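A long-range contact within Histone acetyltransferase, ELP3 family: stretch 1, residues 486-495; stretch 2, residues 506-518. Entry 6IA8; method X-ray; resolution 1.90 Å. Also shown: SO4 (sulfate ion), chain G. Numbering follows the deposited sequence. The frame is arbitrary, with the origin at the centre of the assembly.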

# COMPACT_ATOMS: atom_id res chain seq x y z
N GLY A 486 -21.29 -2.90 -18.82
CA GLY A 486 -21.89 -1.88 -19.65
C GLY A 486 -21.37 -0.47 -19.43
O GLY A 486 -22.09 0.49 -19.71
N LYS A 487 -20.14 -0.32 -18.95
CA LYS A 487 -19.56 1.00 -18.75
C LYS A 487 -19.06 1.56 -20.08
O LYS A 487 -18.83 0.82 -21.04
CB LYS A 487 -18.41 0.93 -17.76
CG LYS A 487 -18.80 0.29 -16.42
CD LYS A 487 -19.93 1.05 -15.75
CE LYS A 487 -20.17 0.54 -14.32
NZ LYS A 487 -21.26 1.27 -13.62
N LYS A 488 -18.92 2.88 -20.13
CA LYS A 488 -18.51 3.57 -21.35
C LYS A 488 -17.14 4.24 -21.23
O LYS A 488 -16.58 4.67 -22.25
CB LYS A 488 -19.56 4.62 -21.74
CG LYS A 488 -20.95 4.05 -22.03
CD LYS A 488 -20.91 2.94 -23.09
CE LYS A 488 -20.36 3.44 -24.43
NZ LYS A 488 -20.29 2.34 -25.44
N LYS A 489 -16.59 4.36 -20.03
CA LYS A 489 -15.24 4.90 -19.89
C LYS A 489 -14.58 4.23 -18.71
O LYS A 489 -15.23 3.77 -17.76
CB LYS A 489 -15.22 6.42 -19.74
CG LYS A 489 -15.73 6.96 -18.43
CD LYS A 489 -15.63 8.49 -18.42
CE LYS A 489 -16.36 9.11 -17.25
NZ LYS A 489 -16.47 10.59 -17.39
N ILE A 490 -13.26 4.14 -18.80
CA ILE A 490 -12.43 3.49 -17.81
C ILE A 490 -11.37 4.50 -17.41
O ILE A 490 -10.80 5.18 -18.27
CB ILE A 490 -11.84 2.18 -18.36
CG1 ILE A 490 -10.99 1.47 -17.33
CG2 ILE A 490 -11.06 2.40 -19.64
CD1 ILE A 490 -10.87 -0.03 -17.62
N LEU A 491 -11.17 4.67 -16.10
CA LEU A 491 -10.21 5.63 -15.56
C LEU A 491 -9.15 4.90 -14.76
O LEU A 491 -9.48 4.11 -13.87
CB LEU A 491 -10.91 6.65 -14.67
CG LEU A 491 -11.87 7.63 -15.31
CD1 LEU A 491 -12.52 8.49 -14.21
CD2 LEU A 491 -11.18 8.48 -16.33
N VAL A 492 -7.88 5.23 -15.01
CA VAL A 492 -6.75 4.60 -14.35
C VAL A 492 -6.17 5.58 -13.34
O VAL A 492 -5.90 6.74 -13.68
CB VAL A 492 -5.68 4.17 -15.36
CG1 VAL A 492 -4.53 3.51 -14.64
CG2 VAL A 492 -6.28 3.27 -16.41
N THR A 493 -6.02 5.13 -12.10
CA THR A 493 -5.19 5.82 -11.11
C THR A 493 -3.74 5.52 -11.45
O THR A 493 -3.30 4.38 -11.34
CB THR A 493 -5.53 5.38 -9.69
OG1 THR A 493 -6.96 5.47 -9.51
CG2 THR A 493 -4.82 6.25 -8.68
N SER A 494 -3.01 6.52 -11.91
CA SER A 494 -1.66 6.34 -12.42
C SER A 494 -0.70 7.17 -11.60
O SER A 494 -0.97 8.34 -11.32
CB SER A 494 -1.58 6.79 -13.89
OG SER A 494 -0.24 6.79 -14.38
N GLY A 495 0.45 6.59 -11.26
CA GLY A 495 1.53 7.39 -10.73
C GLY A 495 1.98 8.42 -11.75
O GLY A 495 1.82 8.24 -12.97
N GLY A 506 -3.33 4.09 -25.34
CA GLY A 506 -4.47 4.85 -25.83
C GLY A 506 -5.18 5.70 -24.80
O GLY A 506 -6.24 6.26 -25.11
N TYR A 507 -4.66 5.81 -23.59
CA TYR A 507 -5.29 6.61 -22.56
C TYR A 507 -4.81 8.05 -22.65
O TYR A 507 -3.72 8.34 -23.15
CB TYR A 507 -4.99 6.04 -21.17
CG TYR A 507 -5.73 4.75 -20.87
CD1 TYR A 507 -5.34 3.56 -21.46
CD2 TYR A 507 -6.82 4.72 -20.01
CE1 TYR A 507 -6.04 2.36 -21.21
CE2 TYR A 507 -7.50 3.56 -19.74
CZ TYR A 507 -7.12 2.38 -20.36
OH TYR A 507 -7.83 1.22 -20.13
N LYS A 508 -5.64 8.96 -22.15
CA LYS A 508 -5.33 10.38 -22.09
C LYS A 508 -5.66 10.91 -20.70
O LYS A 508 -6.47 10.33 -19.98
CB LYS A 508 -6.12 11.17 -23.14
CG LYS A 508 -5.86 10.78 -24.58
N ARG A 509 -5.06 12.05 -20.35
CA ARG A 509 -5.35 12.67 -19.07
C ARG A 509 -6.82 13.07 -19.01
O ARG A 509 -7.33 13.75 -19.91
CB ARG A 509 -4.47 13.89 -18.82
CG ARG A 509 -3.08 13.58 -18.30
CD ARG A 509 -3.11 12.99 -16.91
NE ARG A 509 -3.46 13.94 -15.86
CZ ARG A 509 -2.67 14.92 -15.43
NH1 ARG A 509 -1.47 15.09 -15.96
NH2 ARG A 509 -3.07 15.72 -14.46
N VAL A 510 -7.50 12.65 -17.96
CA VAL A 510 -8.88 13.06 -17.67
C VAL A 510 -8.84 13.54 -16.22
O VAL A 510 -8.89 12.72 -15.29
CB VAL A 510 -9.89 11.92 -17.84
CG1 VAL A 510 -11.29 12.40 -17.49
CG2 VAL A 510 -9.84 11.39 -19.26
N GLY A 511 -8.71 14.84 -16.01
CA GLY A 511 -8.61 15.37 -14.66
C GLY A 511 -7.38 14.80 -13.99
O GLY A 511 -6.24 14.99 -14.43
N ALA A 512 -7.59 14.09 -12.88
CA ALA A 512 -6.51 13.51 -12.10
C ALA A 512 -6.10 12.14 -12.60
O ALA A 512 -5.14 11.56 -12.09
CB ALA A 512 -6.93 13.42 -10.63
N TYR A 513 -6.81 11.60 -13.59
CA TYR A 513 -6.64 10.22 -14.01
C TYR A 513 -6.13 10.12 -15.45
O TYR A 513 -5.99 11.11 -16.16
CB TYR A 513 -7.97 9.47 -13.88
CG TYR A 513 -8.61 9.55 -12.51
CD1 TYR A 513 -9.47 10.60 -12.20
CD2 TYR A 513 -8.35 8.61 -11.52
CE1 TYR A 513 -10.07 10.71 -10.96
CE2 TYR A 513 -8.94 8.72 -10.26
CZ TYR A 513 -9.80 9.78 -9.99
OH TYR A 513 -10.41 9.91 -8.74
N MET A 514 -5.89 8.88 -15.87
CA MET A 514 -5.67 8.56 -17.28
C MET A 514 -6.92 7.81 -17.71
O MET A 514 -7.35 6.88 -17.03
CB MET A 514 -4.42 7.70 -17.48
CG MET A 514 -3.13 8.42 -17.13
SD MET A 514 -2.88 9.94 -18.05
CE MET A 514 -2.54 9.23 -19.71
N GLY A 515 -7.53 8.25 -18.79
CA GLY A 515 -8.83 7.73 -19.16
C GLY A 515 -8.92 7.28 -20.61
O GLY A 515 -8.18 7.76 -21.47
N LYS A 516 -9.85 6.36 -20.86
CA LYS A 516 -10.17 5.92 -22.21
C LYS A 516 -11.67 5.72 -22.34
O LYS A 516 -12.31 5.18 -21.43
CB LYS A 516 -9.46 4.61 -22.55
CG LYS A 516 -9.76 4.09 -23.95
CD LYS A 516 -9.24 2.67 -24.16
CE LYS A 516 -7.75 2.64 -24.36
NZ LYS A 516 -7.26 1.26 -24.58
N GLU A 517 -12.23 6.13 -23.47
CA GLU A 517 -13.62 5.87 -23.80
C GLU A 517 -13.73 4.45 -24.34
O GLU A 517 -12.97 4.04 -25.22
CB GLU A 517 -14.13 6.88 -24.83
CG GLU A 517 -15.62 7.16 -24.72
CD GLU A 517 -15.96 8.02 -23.51
OE1 GLU A 517 -15.03 8.57 -22.89
OE2 GLU A 517 -17.16 8.15 -23.19
N LEU A 518 -14.67 3.69 -23.80
CA LEU A 518 -14.89 2.32 -24.25
C LEU A 518 -15.97 2.30 -25.35
O LEU A 518 -15.94 1.47 -26.24
CB LEU A 518 -15.30 1.44 -23.08
CG LEU A 518 -14.33 1.42 -21.89
CD1 LEU A 518 -14.94 0.66 -20.74
CD2 LEU A 518 -12.99 0.81 -22.29
S SO4 G . -2.54 13.53 -22.60
O1 SO4 G . -2.52 12.44 -21.63
O2 SO4 G . -2.26 12.99 -23.93
O3 SO4 G . -1.52 14.51 -22.24
O4 SO4 G . -3.84 14.18 -22.61
O HOH W 1 -4.15 9.15 -10.93
O HOH W 2 -2.48 10.38 -13.16

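Antiparallel strands illustrate a general division: the backbone fixes the register, and side-chain rotamers decide how each face is filled. Here strand 489-492 runs against 513-517, their directions 159° apart. Paired amides of Ile490 and Lys516 exchange hydrogen bonds (N to O, 3.0 Å both ways), as do Val492 and Met514: Val492 N to Met514 O 2.7 Å, Met514 N to Val492 O 3.1 Å. Leu518 N extends the ladder to Lys488 O at 2.6 Å.

On the face bearing Ile490 and Val492, both β-branched residues adopt t at chi1. Ile490 CG2 thereby lies 3.6 Å from Leu518 CD2 and 3.7 Å from Tyr507 CE2, while Val492 CG2 reaches the same CE2 at 3.6 Å. Lys516 contributes its aliphatic root here, CB 4.0 Å from Ile490 CG2, before its t,t,m,t chain leads the amine away.

The other face depends on an absence. Leu491, in the m,t rotamer, brings CD2 within 3.8 Å of Gly515 CA and 4.0 Å of Val510 CB; a CB on Gly515 would clash with both Leu491 CD2 and Val510 CG2. Leu491 CD1 covers one face of the Tyr513 ring, whose chi1 is m. Altogether 753 Å² is buried, with the largest shares from Leu518, Ile490 and Leu491; Ile490 and Leu491 are themselves buried, where aliphatic side chains leave no polar group wanting a partner.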